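Local coordinates for type IV pilus assembly protein PilF (Thermus thermophilus HB8, PDB 5OIU) that hydrolyses ATP as a hexameric AAA+ motor that powers the assembly of type IVa pili, at the interface of chains A and B. Numbering follows the deposited sequence. Chains: chain A/B, Type IV pilus assembly protein PilF.

Contact 1: the interface of chains A and B. Residues chain A 170, 172, 210-211, 213; chain B 26, 28, 41, 46, 108, 110.
Loops of chain A around A:Asp170 to A:Asn172 and A:Gln210 to A:Asp213 meet residues on strands 26-31, 35-42, 45-53 and 104-111 of chain B. A:Asp211 carries most of the contact. Its chi1 of -178° sets CG anti to the backbone N and turns the carboxylate toward B:Arg41, B:His28 and B:Arg110. B:Arg41 comes tip to tip with it, the guanidinium plane nearly perpendicular to the carboxylate. NE of B:Arg41 gives a straight hydrogen bond to the syn lone pair of OD2 of A:Asp211 at 2.7 Å. NH2 of B:Arg41 reaches the backbone O of A:Asp211 at 3.2 Å, so the grip is side-on. NH2 also forms a salt bridge with OD2 of A:Asp213 at 2.7 Å. An alanine at B:Arg41 would probably leave the carboxylates of A:Asp211 and A:Asp213 without this shared cationic partner. On the anti side, tilted out of the carboxylate plane, OD2 of A:Asp211 accepts from NE2 of B:His28 at 2.7 Å. This oxygen lies in the imidazole plane. CD1 of B:Leu46 and CG1 of B:Val108 cover opposite faces of that imidazole. B:Arg110 makes a salt bridge through NH2 to OD1 of A:Asp211, and its NE makes a bent salt bridge to OD2 of B:Asp26, well out of the guanidinium plane. This second cation may offset the charge of B:Asp26, whose carboxylate stacks on that of A:Asp211. The backbone N of B:Leu46 donates to the carbonyl O of A:Asp170 at 3.2 Å.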
loop_
_atom_site.group_PDB
_atom_site.type_symbol
_atom_site.label_atom_id
_atom_site.label_comp_id
_atom_site.label_asym_id
_atom_site.label_seq_id
_atom_site.Cartn_x
_atom_site.Cartn_y
_atom_site.Cartn_z
ATOM N N ASP A 170 31.676 19.472 -36.295
ATOM C CA ASP A 170 30.660 18.701 -37.005
ATOM C C ASP A 170 29.840 17.829 -36.067
ATOM O O ASP A 170 28.998 17.044 -36.539
ATOM C CB ASP A 170 31.335 17.810 -38.040
ATOM C CG ASP A 170 32.458 17.019 -37.425
ATOM O OD1 ASP A 170 33.053 17.556 -36.463
ATOM O OD2 ASP A 170 32.713 15.873 -37.845
ATOM N N ASN A 172 27.818 17.278 -32.077
ATOM C CA ASN A 172 27.237 17.831 -30.876
ATOM C C ASN A 172 27.833 17.077 -29.695
ATOM O O ASN A 172 27.631 15.862 -29.558
ATOM C CB ASN A 172 25.725 17.712 -30.905
ATOM C CG ASN A 172 25.101 18.325 -29.701
ATOM O OD1 ASN A 172 25.735 19.104 -29.000
ATOM N ND2 ASN A 172 23.855 17.973 -29.439
ATOM N N GLN A 210 18.437 15.468 -27.861
ATOM C CA GLN A 210 19.244 16.629 -28.211
ATOM C C GLN A 210 20.156 16.367 -29.396
ATOM O O GLN A 210 21.071 17.159 -29.653
ATOM C CB GLN A 210 20.074 17.089 -27.017
ATOM C CG GLN A 210 19.302 17.873 -26.004
ATOM C CD GLN A 210 19.245 19.346 -26.341
ATOM O OE1 GLN A 210 20.265 19.964 -26.627
ATOM N NE2 GLN A 210 18.048 19.922 -26.297
ATOM N N ASP A 211 19.912 15.288 -30.131
ATOM C CA ASP A 211 20.680 14.952 -31.322
ATOM C C ASP A 211 22.184 15.026 -31.026
ATOM O O ASP A 211 22.927 15.748 -31.693
ATOM C CB ASP A 211 20.302 15.868 -32.479
ATOM C CG ASP A 211 21.029 15.526 -33.752
ATOM O OD1 ASP A 211 21.279 14.325 -33.993
ATOM O OD2 ASP A 211 21.398 16.464 -34.490
ATOM N N ASP A 213 26.197 13.680 -30.527
ATOM C CA ASP A 213 27.141 12.697 -31.036
ATOM C C ASP A 213 28.031 12.138 -29.947
ATOM O O ASP A 213 28.278 10.934 -29.907
ATOM C CB ASP A 213 28.006 13.313 -32.136
ATOM C CG ASP A 213 27.199 13.665 -33.387
ATOM O OD1 ASP A 213 26.759 12.749 -34.139
ATOM O OD2 ASP A 213 27.017 14.872 -33.612
ATOM N N ASP B 26 18.334 18.046 -38.414
ATOM C CA ASP B 26 18.162 18.686 -37.117
ATOM C C ASP B 26 18.633 20.139 -37.140
ATOM O O ASP B 26 19.549 20.510 -37.883
ATOM C CB ASP B 26 18.930 17.929 -36.019
ATOM C CG ASP B 26 18.618 16.436 -35.993
ATOM O OD1 ASP B 26 19.190 15.676 -36.814
ATOM O OD2 ASP B 26 17.808 16.027 -35.132
ATOM N N HIS B 28 20.028 23.040 -34.389
ATOM C CA HIS B 28 20.594 23.266 -33.061
ATOM C C HIS B 28 20.728 24.759 -32.802
ATOM O O HIS B 28 21.366 25.468 -33.586
ATOM C CB HIS B 28 21.967 22.608 -32.920
ATOM C CG HIS B 28 21.928 21.120 -33.008
ATOM N ND1 HIS B 28 22.377 20.304 -31.993
ATOM C CD2 HIS B 28 21.494 20.296 -33.991
ATOM C CE1 HIS B 28 22.217 19.042 -32.347
ATOM N NE2 HIS B 28 21.680 19.009 -33.554
ATOM N N ARG B 41 22.171 19.970 -39.011
ATOM C CA ARG B 41 22.733 18.683 -39.412
ATOM C C ARG B 41 22.277 18.381 -40.840
ATOM O O ARG B 41 21.079 18.170 -41.107
ATOM C CB ARG B 41 22.352 17.549 -38.458
ATOM C CG ARG B 41 23.303 16.325 -38.572
ATOM C CD ARG B 41 22.924 15.177 -37.623
ATOM N NE ARG B 41 23.205 15.516 -36.234
ATOM C CZ ARG B 41 24.401 15.387 -35.665
ATOM N NH1 ARG B 41 25.419 14.906 -36.362
ATOM N NH2 ARG B 41 24.578 15.738 -34.395
ATOM N N LEU B 46 26.919 18.397 -38.585
ATOM C CA LEU B 46 26.473 19.719 -38.175
ATOM C C LEU B 46 27.295 20.787 -38.878
ATOM O O LEU B 46 28.524 20.699 -38.956
ATOM C CB LEU B 46 26.620 19.895 -36.668
ATOM C CG LEU B 46 25.581 19.227 -35.796
ATOM C CD1 LEU B 46 25.852 19.572 -34.333
ATOM C CD2 LEU B 46 24.225 19.718 -36.241
ATOM N N VAL B 108 16.942 21.998 -29.623
ATOM C CA VAL B 108 17.152 21.120 -30.763
ATOM C C VAL B 108 15.783 20.799 -31.344
ATOM O O VAL B 108 14.886 20.356 -30.616
ATOM C CB VAL B 108 17.892 19.833 -30.360
ATOM C CG1 VAL B 108 18.050 18.906 -31.568
ATOM C CG2 VAL B 108 19.239 20.157 -29.745
ATOM N N ARG B 110 14.269 18.435 -34.287
ATOM C CA ARG B 110 14.530 17.419 -35.299
ATOM C C ARG B 110 13.404 17.404 -36.322
ATOM O O ARG B 110 12.225 17.447 -35.964
ATOM C CB ARG B 110 14.672 16.018 -34.695
ATOM C CG ARG B 110 14.349 14.949 -35.762
ATOM C CD ARG B 110 15.011 13.605 -35.568
ATOM N NE ARG B 110 16.441 13.708 -35.349
ATOM C CZ ARG B 110 17.074 12.976 -34.443
ATOM N NH1 ARG B 110 16.380 12.104 -33.720
ATOM N NH2 ARG B 110 18.382 13.109 -34.255
#

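Contact 2: the interface of chains A and B. Residues chain A 196-198, 202, 206; chain B 76-78, 99-100.
B:Leu77 and B:Pro78, in a loop of chain B, pack against the A:Ala196 to A:Leu198 loop and helix 200-207 of chain A. The contact is apolar. B:Leu77 is central, and both its methyls take part. Its CD2 lies 3.5 Å from the carbonyl O of A:Ala196 and also touches CD of A:Arg202 at 3.7 Å. CD1 rests over one face of the A:Arg202 guanidinium, toward the rim. The two side chains cross at about a right angle. A:Arg202 therefore offers its aliphatic stem and the flat face of its guanidinium to the leucine. Its chi1 of -157° puts CG roughly anti to the backbone N, and a bend at chi2 carries the stem past B:Leu77.

B:Pro78 meets two parts of chain A. Its CB and CG both touch the methyl of A:Ala206, with CB to CB at 3.5 Å. CD1 of B:Leu99 reaches the same methyl, CB of A:Ala206, at 3.7 Å. CD of B:Pro78 faces CD1 of A:Leu198 at 3.8 Å. The other methyl of A:Leu198, CD2, sits 3.7 Å from the carbonyl O of B:Arg76. Its two methyls thus touch the residues on either side of B:Leu77.

At one end of the patch, the methyl of A:Ala196 lies over a face of the B:Arg76 guanidinium, offset toward the rim. The bend of B:Arg76 at chi3, -38°, turns the guanidinium back under this methyl.

Farther out, helix 200-207 sets A:Arg202 and A:Ala206 one turn apart, so that A:Arg202 faces B:Leu77 and A:Ala206 faces B:Pro78. On chain B, strand 90-101, which carries B:Leu99, probably backs the loop. B:Pro100 of this strand stands at the margin, its CG 4.3 Å from CD2 of A:Leu198.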
loop_
_atom_site.group_PDB
_atom_site.type_symbol
_atom_site.label_atom_id
_atom_site.label_comp_id
_atom_site.label_asym_id
_atom_site.label_seq_id
_atom_site.Cartn_x
_atom_site.Cartn_y
_atom_site.Cartn_z
ATOM N N ALA A 196 16.564 21.965 -8.322
ATOM C CA ALA A 196 15.609 22.001 -9.420
ATOM C C ALA A 196 15.109 20.626 -9.838
ATOM O O ALA A 196 14.154 20.547 -10.612
ATOM C CB ALA A 196 16.235 22.703 -10.624
ATOM N N GLY A 197 15.711 19.545 -9.358
ATOM C CA GLY A 197 15.324 18.228 -9.816
ATOM C C GLY A 197 16.085 17.709 -11.021
ATOM O O GLY A 197 15.753 16.630 -11.525
ATOM N N LEU A 198 17.100 18.429 -11.493
ATOM C CA LEU A 198 17.880 17.991 -12.649
ATOM C C LEU A 198 18.951 17.002 -12.186
ATOM O O LEU A 198 20.112 17.348 -11.941
ATOM C CB LEU A 198 18.493 19.188 -13.354
ATOM C CG LEU A 198 19.141 18.925 -14.705
ATOM C CD1 LEU A 198 18.239 18.014 -15.543
ATOM C CD2 LEU A 198 19.429 20.238 -15.389
ATOM N N ARG A 202 17.918 12.449 -15.190
ATOM C CA ARG A 202 16.964 13.282 -15.906
ATOM C C ARG A 202 17.637 13.970 -17.083
ATOM O O ARG A 202 17.094 14.002 -18.193
ATOM C CB ARG A 202 16.331 14.305 -14.971
ATOM C CG ARG A 202 14.973 14.792 -15.487
ATOM C CD ARG A 202 14.692 16.223 -15.080
ATOM N NE ARG A 202 13.337 16.662 -15.432
ATOM C CZ ARG A 202 12.257 16.450 -14.681
ATOM N NH1 ARG A 202 12.342 15.781 -13.529
ATOM N NH2 ARG A 202 11.084 16.910 -15.092
ATOM N N ALA A 206 17.060 13.574 -21.372
ATOM C CA ALA A 206 16.839 14.704 -22.272
ATOM C C ALA A 206 17.895 14.749 -23.367
ATOM O O ALA A 206 17.596 15.125 -24.508
ATOM C CB ALA A 206 16.838 16.017 -21.494
ATOM N N ARG B 76 14.767 25.684 -15.788
ATOM C CA ARG B 76 15.713 24.891 -15.016
ATOM C C ARG B 76 15.704 23.417 -15.379
ATOM O O ARG B 76 16.683 22.717 -15.091
ATOM C CB ARG B 76 15.434 25.043 -13.520
ATOM C CG ARG B 76 16.044 26.301 -12.902
ATOM C CD ARG B 76 15.724 26.372 -11.407
ATOM N NE ARG B 76 14.365 25.899 -11.170
ATOM C CZ ARG B 76 13.919 25.422 -10.011
ATOM N NH1 ARG B 76 14.732 25.361 -8.955
ATOM N NH2 ARG B 76 12.656 25.004 -9.921
ATOM N N LEU B 77 14.638 22.942 -16.015
ATOM C CA LEU B 77 14.434 21.558 -16.390
ATOM C C LEU B 77 14.290 21.433 -17.900
ATOM O O LEU B 77 13.849 22.376 -18.563
ATOM C CB LEU B 77 13.180 21.003 -15.715
ATOM C CG LEU B 77 13.368 20.764 -14.225
ATOM C CD1 LEU B 77 12.071 20.334 -13.584
ATOM C CD2 LEU B 77 14.447 19.726 -13.991
ATOM N N PRO B 78 14.658 20.294 -18.479
ATOM C CA PRO B 78 14.398 20.098 -19.907
ATOM C C PRO B 78 12.939 19.759 -20.152
ATOM O O PRO B 78 12.335 18.965 -19.431
ATOM C CB PRO B 78 15.318 18.931 -20.285
ATOM C CG PRO B 78 15.567 18.211 -19.024
ATOM C CD PRO B 78 15.459 19.202 -17.900
ATOM N N LEU B 99 16.887 22.319 -23.236
ATOM C CA LEU B 99 17.795 21.774 -22.256
ATOM C C LEU B 99 18.695 22.859 -21.681
ATOM O O LEU B 99 19.389 23.560 -22.430
ATOM C CB LEU B 99 18.628 20.680 -22.895
ATOM C CG LEU B 99 19.693 20.122 -21.971
ATOM C CD1 LEU B 99 19.223 18.784 -21.377
ATOM C CD2 LEU B 99 20.930 19.983 -22.826
ATOM N N PRO B 100 18.721 23.008 -20.357
ATOM C CA PRO B 100 19.557 24.046 -19.731
ATOM C C PRO B 100 21.042 23.745 -19.899
ATOM O O PRO B 100 21.488 22.626 -19.646
ATOM C CB PRO B 100 19.153 23.987 -18.249
ATOM C CG PRO B 100 17.911 23.099 -18.185
ATOM C CD PRO B 100 17.949 22.217 -19.383
#

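The C-alpha centres of contact 1 and contact 2 lie about 19 Å apart on the same interface between chains A and B. They share no residue. On chain A, helix 200-207 of contact 2 ends shortly before A:Gln210 and A:Asp211 of contact 1. On chain B, strands 90-101 and 104-111 are neighbours in sequence and serve contacts 2 and 1 respectively. A charged patch and an apolar patch thus join the same two chains at separate points, which may limit their turning against each other. The deposited assembly holds six copies, so such joints may hold neighbouring subunits of the motor together and pass movement between them.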